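Local coordinates for protein alcohol dehydrogenase, zinc-containing (Thermotoga maritima, PDB 1VJ0) that probably works as a zinc-dependent oxidoreductase of the medium-chain alcohol dehydrogenase family, binding two zinc ions, at residues Glu48-Gly53 with Asp168-Leu173; Asn360-Leu365 with Leu372-Tyr377. All coordinates share one frame; numbering follows the deposited sequence.

Interaction 1: Glu48-Gly53 with Asp168-Leu173; sequences EILSAG and DDLDVL
A classic beta bulge in strand 45-54, where L50 and S51 both face A80 of the neighbouring strand, meets the first turn of helix 170-188 through S51, D171, L50 and L170. The S51 hydroxyl donates to D171 OD1, with OG 2.7 Å from that oxygen. It reaches OD1 on the anti side of the carboxylate, 21° out of its plane. The same oxygen takes a second bond from a water whose oxygen lies 2.7 Å from D171 OD1 and 2.8 Å from L50 O, so the bulge carbonyl is tied to the helix as well. OG of S51 stands anti to its carbonyl carbon (chi1 -51°), which also brings it within 3.6 Å of L170 CB. Next to this polar pair, the methyls L50 CD1 and L170 CD1 meet at 3.8 Å, and the two leucine side chains cross obliquely. D171 OD2 makes a salt bridge to R353, so each carboxylate oxygen has work to do and the group's rotation is probably fixed. With an alanine at D171, the S51 hydroxyl is likely to lose its acceptor, the bridging water one of its anchors and R353 this charge partner. D169 sets the start of the helix: V172 N donates to D169 OD1 at 3.1 Å, from above the carboxylate plane. Together these are an N-capped helix start docked on a beta bulge, within the zinc-dependent alcohol dehydrogenase fold, whose GroES-like domain includes the bulged strand.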
# COMPACT_ATOMS: atom_id res chain seq x y z
N GLU A 48 29.08 15.75 -23.50
CA GLU A 48 28.70 16.63 -24.59
C GLU A 48 27.18 16.74 -24.63
O GLU A 48 26.47 15.73 -24.79
CB GLU A 48 29.22 16.05 -25.92
CG GLU A 48 28.85 16.91 -27.13
CD GLU A 48 28.97 16.20 -28.46
OE1 GLU A 48 29.38 15.01 -28.51
OE2 GLU A 48 28.59 16.87 -29.46
N ILE A 49 26.66 17.94 -24.44
CA ILE A 49 25.20 18.15 -24.52
C ILE A 49 24.72 18.02 -25.96
O ILE A 49 25.28 18.66 -26.84
CB ILE A 49 24.79 19.53 -23.93
CG1 ILE A 49 25.07 19.61 -22.41
CG2 ILE A 49 23.33 19.88 -24.22
CD1 ILE A 49 24.15 18.74 -21.55
N LEU A 50 23.70 17.18 -26.18
CA LEU A 50 23.04 17.09 -27.48
C LEU A 50 21.65 17.71 -27.50
O LEU A 50 21.22 18.22 -28.53
CB LEU A 50 23.01 15.64 -28.00
CG LEU A 50 24.35 14.93 -28.12
CD1 LEU A 50 24.21 13.40 -28.20
CD2 LEU A 50 25.11 15.53 -29.31
N SER A 51 20.94 17.66 -26.39
CA SER A 51 19.63 18.31 -26.24
C SER A 51 19.54 18.96 -24.87
O SER A 51 19.87 18.31 -23.87
CB SER A 51 18.51 17.26 -26.29
OG SER A 51 18.60 16.41 -27.40
N ALA A 52 19.07 20.21 -24.82
CA ALA A 52 18.77 20.91 -23.59
C ALA A 52 17.38 21.49 -23.62
O ALA A 52 17.08 22.39 -24.44
CB ALA A 52 19.78 22.03 -23.33
N GLY A 53 16.51 21.03 -22.73
CA GLY A 53 15.18 21.60 -22.65
C GLY A 53 15.18 22.95 -22.00
O GLY A 53 15.89 23.18 -21.02
N ASP A 168 16.52 6.14 -29.45
CA ASP A 168 15.78 6.98 -28.51
C ASP A 168 15.77 8.41 -28.99
O ASP A 168 16.75 8.88 -29.57
CB ASP A 168 16.39 6.88 -27.11
CG ASP A 168 16.19 5.53 -26.51
OD1 ASP A 168 15.03 5.18 -26.19
OD2 ASP A 168 17.11 4.72 -26.38
N ASP A 169 14.67 9.10 -28.73
CA ASP A 169 14.52 10.49 -29.11
C ASP A 169 15.04 11.37 -27.96
O ASP A 169 14.38 11.59 -26.96
CB ASP A 169 13.06 10.78 -29.48
CG ASP A 169 12.86 12.15 -30.09
OD1 ASP A 169 13.49 13.12 -29.66
OD2 ASP A 169 12.05 12.36 -30.99
N LEU A 170 16.27 11.88 -28.10
CA LEU A 170 16.92 12.58 -27.00
C LEU A 170 16.29 13.91 -26.67
O LEU A 170 16.30 14.34 -25.53
CB LEU A 170 18.39 12.81 -27.33
CG LEU A 170 19.24 11.57 -27.58
CD1 LEU A 170 20.71 12.02 -27.56
CD2 LEU A 170 18.97 10.52 -26.57
N ASP A 171 15.73 14.55 -27.68
CA ASP A 171 14.95 15.76 -27.46
C ASP A 171 13.76 15.49 -26.57
O ASP A 171 13.51 16.25 -25.66
CB ASP A 171 14.47 16.30 -28.79
CG ASP A 171 15.55 17.07 -29.55
OD1 ASP A 171 16.65 17.32 -28.98
OD2 ASP A 171 15.36 17.46 -30.70
N VAL A 172 13.01 14.42 -26.85
CA VAL A 172 11.85 14.06 -26.02
C VAL A 172 12.31 13.67 -24.63
O VAL A 172 11.67 14.02 -23.64
CB VAL A 172 11.01 12.95 -26.67
CG1 VAL A 172 9.95 12.41 -25.69
CG2 VAL A 172 10.35 13.47 -27.94
N LEU A 173 13.40 12.90 -24.54
CA LEU A 173 13.90 12.52 -23.22
C LEU A 173 14.33 13.72 -22.37
O LEU A 173 14.01 13.79 -21.18
CB LEU A 173 15.08 11.54 -23.32
CG LEU A 173 14.66 10.16 -23.79
CD1 LEU A 173 15.89 9.29 -23.99
CD2 LEU A 173 13.68 9.53 -22.80
O HOH W 1 18.81 18.78 -29.84

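Interaction 2: Asn360-Leu365 with Leu372-Tyr377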
# COMPACT_ATOMS: atom_id res chain seq x y z
N ASN A 360 18.54 33.31 -25.30
CA ASN A 360 17.71 34.44 -24.85
C ASN A 360 16.35 34.44 -25.57
O ASN A 360 15.30 34.68 -24.95
CB ASN A 360 18.44 35.78 -25.04
CG ASN A 360 19.54 35.95 -24.04
OD1 ASN A 360 19.27 36.04 -22.86
ND2 ASN A 360 20.80 35.96 -24.50
N LYS A 361 16.38 34.14 -26.87
CA LYS A 361 15.15 34.04 -27.66
C LYS A 361 14.29 32.86 -27.20
O LYS A 361 13.08 33.00 -27.11
CB LYS A 361 15.52 33.90 -29.16
CG LYS A 361 14.37 33.76 -30.14
CD LYS A 361 13.41 34.96 -30.14
N ALA A 362 14.90 31.72 -26.90
CA ALA A 362 14.19 30.60 -26.31
C ALA A 362 13.39 30.99 -25.08
O ALA A 362 12.23 30.64 -24.97
CB ALA A 362 15.14 29.47 -25.95
N LEU A 363 14.02 31.65 -24.11
CA LEU A 363 13.32 32.12 -22.91
C LEU A 363 12.19 33.09 -23.27
O LEU A 363 11.12 33.04 -22.71
CB LEU A 363 14.30 32.79 -21.96
CG LEU A 363 15.33 31.85 -21.32
CD1 LEU A 363 16.52 32.61 -20.72
CD2 LEU A 363 14.71 31.01 -20.25
N GLU A 364 12.44 33.98 -24.21
CA GLU A 364 11.41 34.90 -24.68
C GLU A 364 10.17 34.12 -25.19
O GLU A 364 9.04 34.43 -24.81
CB GLU A 364 12.01 35.81 -25.73
CG GLU A 364 11.02 36.76 -26.37
CD GLU A 364 11.55 37.29 -27.70
OE1 GLU A 364 12.55 38.06 -27.65
OE2 GLU A 364 10.97 36.90 -28.77
N LEU A 365 10.42 33.10 -26.01
CA LEU A 365 9.35 32.27 -26.57
C LEU A 365 8.58 31.54 -25.48
O LEU A 365 7.38 31.34 -25.57
CB LEU A 365 9.92 31.24 -27.57
CG LEU A 365 10.48 31.76 -28.89
CD1 LEU A 365 11.23 30.73 -29.67
CD2 LEU A 365 9.35 32.30 -29.71
N LEU A 372 5.41 26.05 -26.74
CA LEU A 372 4.96 25.14 -25.71
C LEU A 372 6.21 24.56 -25.01
O LEU A 372 6.28 24.51 -23.79
CB LEU A 372 4.09 24.03 -26.31
CG LEU A 372 3.57 22.86 -25.47
CD1 LEU A 372 2.84 23.35 -24.28
CD2 LEU A 372 2.63 21.97 -26.29
N LYS A 373 7.16 24.08 -25.82
CA LYS A 373 8.45 23.64 -25.37
C LYS A 373 9.52 23.92 -26.42
O LYS A 373 9.35 23.62 -27.61
CB LYS A 373 8.42 22.12 -25.06
CG LYS A 373 9.60 21.63 -24.35
CD LYS A 373 9.47 21.93 -22.88
CE LYS A 373 10.75 21.78 -22.19
NZ LYS A 373 10.53 22.35 -20.85
N VAL A 374 10.62 24.52 -25.96
CA VAL A 374 11.81 24.74 -26.78
C VAL A 374 12.92 23.81 -26.34
O VAL A 374 13.18 23.67 -25.14
CB VAL A 374 12.37 26.15 -26.63
CG1 VAL A 374 13.59 26.35 -27.59
CG2 VAL A 374 11.28 27.20 -26.89
N ILE A 375 13.59 23.25 -27.32
CA ILE A 375 14.85 22.54 -27.16
C ILE A 375 16.02 23.33 -27.76
O ILE A 375 15.95 23.87 -28.87
CB ILE A 375 14.74 21.16 -27.86
CG1 ILE A 375 13.57 20.37 -27.27
CG2 ILE A 375 16.05 20.36 -27.72
CD1 ILE A 375 13.69 19.97 -25.82
N LEU A 376 17.13 23.40 -27.02
CA LEU A 376 18.34 24.06 -27.50
C LEU A 376 19.33 23.00 -27.93
O LEU A 376 19.45 21.93 -27.31
CB LEU A 376 18.99 24.94 -26.42
CG LEU A 376 18.18 26.15 -25.95
CD1 LEU A 376 18.78 26.78 -24.71
CD2 LEU A 376 18.04 27.17 -27.08
N TYR A 377 20.06 23.31 -28.99
CA TYR A 377 21.12 22.43 -29.39
C TYR A 377 22.43 23.21 -29.57
O TYR A 377 22.46 24.27 -30.23
CB TYR A 377 20.74 21.65 -30.64
CG TYR A 377 20.41 22.49 -31.80
CD1 TYR A 377 21.40 22.98 -32.64
CD2 TYR A 377 19.08 22.80 -32.09
CE1 TYR A 377 21.09 23.78 -33.74
CE2 TYR A 377 18.76 23.59 -33.17
CZ TYR A 377 19.75 24.06 -33.99
OH TYR A 377 19.38 24.83 -35.06
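A362 presses its methyl against two side chains of strand 374-377 at once, with CB 3.9 Å from V374 CG1 and 3.9 Å from L376 CD2. The contact belongs to a beta-alpha-beta unit made of strand 352-355, helix 359-368 and strand 374-377, in which the two strands are parallel neighbours and the helix covers one face. The axes of the short segments support this reading: helix 360-365 and strand 374-377 run antiparallel at 175°, and they come within 9.2 Å of each other. A362, a small residue, sits at the closest register, its CA 6.3 Å from the CA of V374. V374 faces the helix directly and uses both branches. CG1 stands anti to the backbone N (chi1 -176°) and meets the A362 methyl, while CG2, anti to the carbonyl carbon, lies beside the A362 carbonyl and more loosely reaches L365, whose CB is 4.3 Å from V374 CG2. L376, two residues along the strand, starts off to the side; with CG anti to the carbonyl carbon (chi1 -65°), it brings the CD2 methyl back over A362 CB. I375 between them points from the opposite face of the strand. The side chains that meet are all apolar, no hydrogen bond joins the segments, and all four touching residues are buried. V54 of strand 45-54 completes the layer against A362, V374 and L376. K373, just before V374, places NZ in a salt bridge with the zinc ligand E78 and a hydrogen bond to V54 O. On the helix side, the backbone oxygen nearest the valine is A362 O, 4.1 Å from V374 CG2.

Overall arrangement
From the N terminus, strand 45-54 comes first. Interaction 1 closes a loop of 114 residues when the chain returns as helix 170-188. The chain then runs through the parallel sheet of the Rossmann-type domain before interaction 2, which joins helix 359-368 to strand 374-377 across only six intervening residues. The two contacts are therefore in series, neither nested nor crossed, yet they meet in space with centres 14 Å apart. Strands 45-54 and 374-377 are antiparallel neighbours in one sheet: A52 O lies 2.8 Å from L376 N, a probable hydrogen bond, and I375 packs on G53 and D171. The C-terminal beta-alpha-beta unit thus joins the sheet beside the bulged strand.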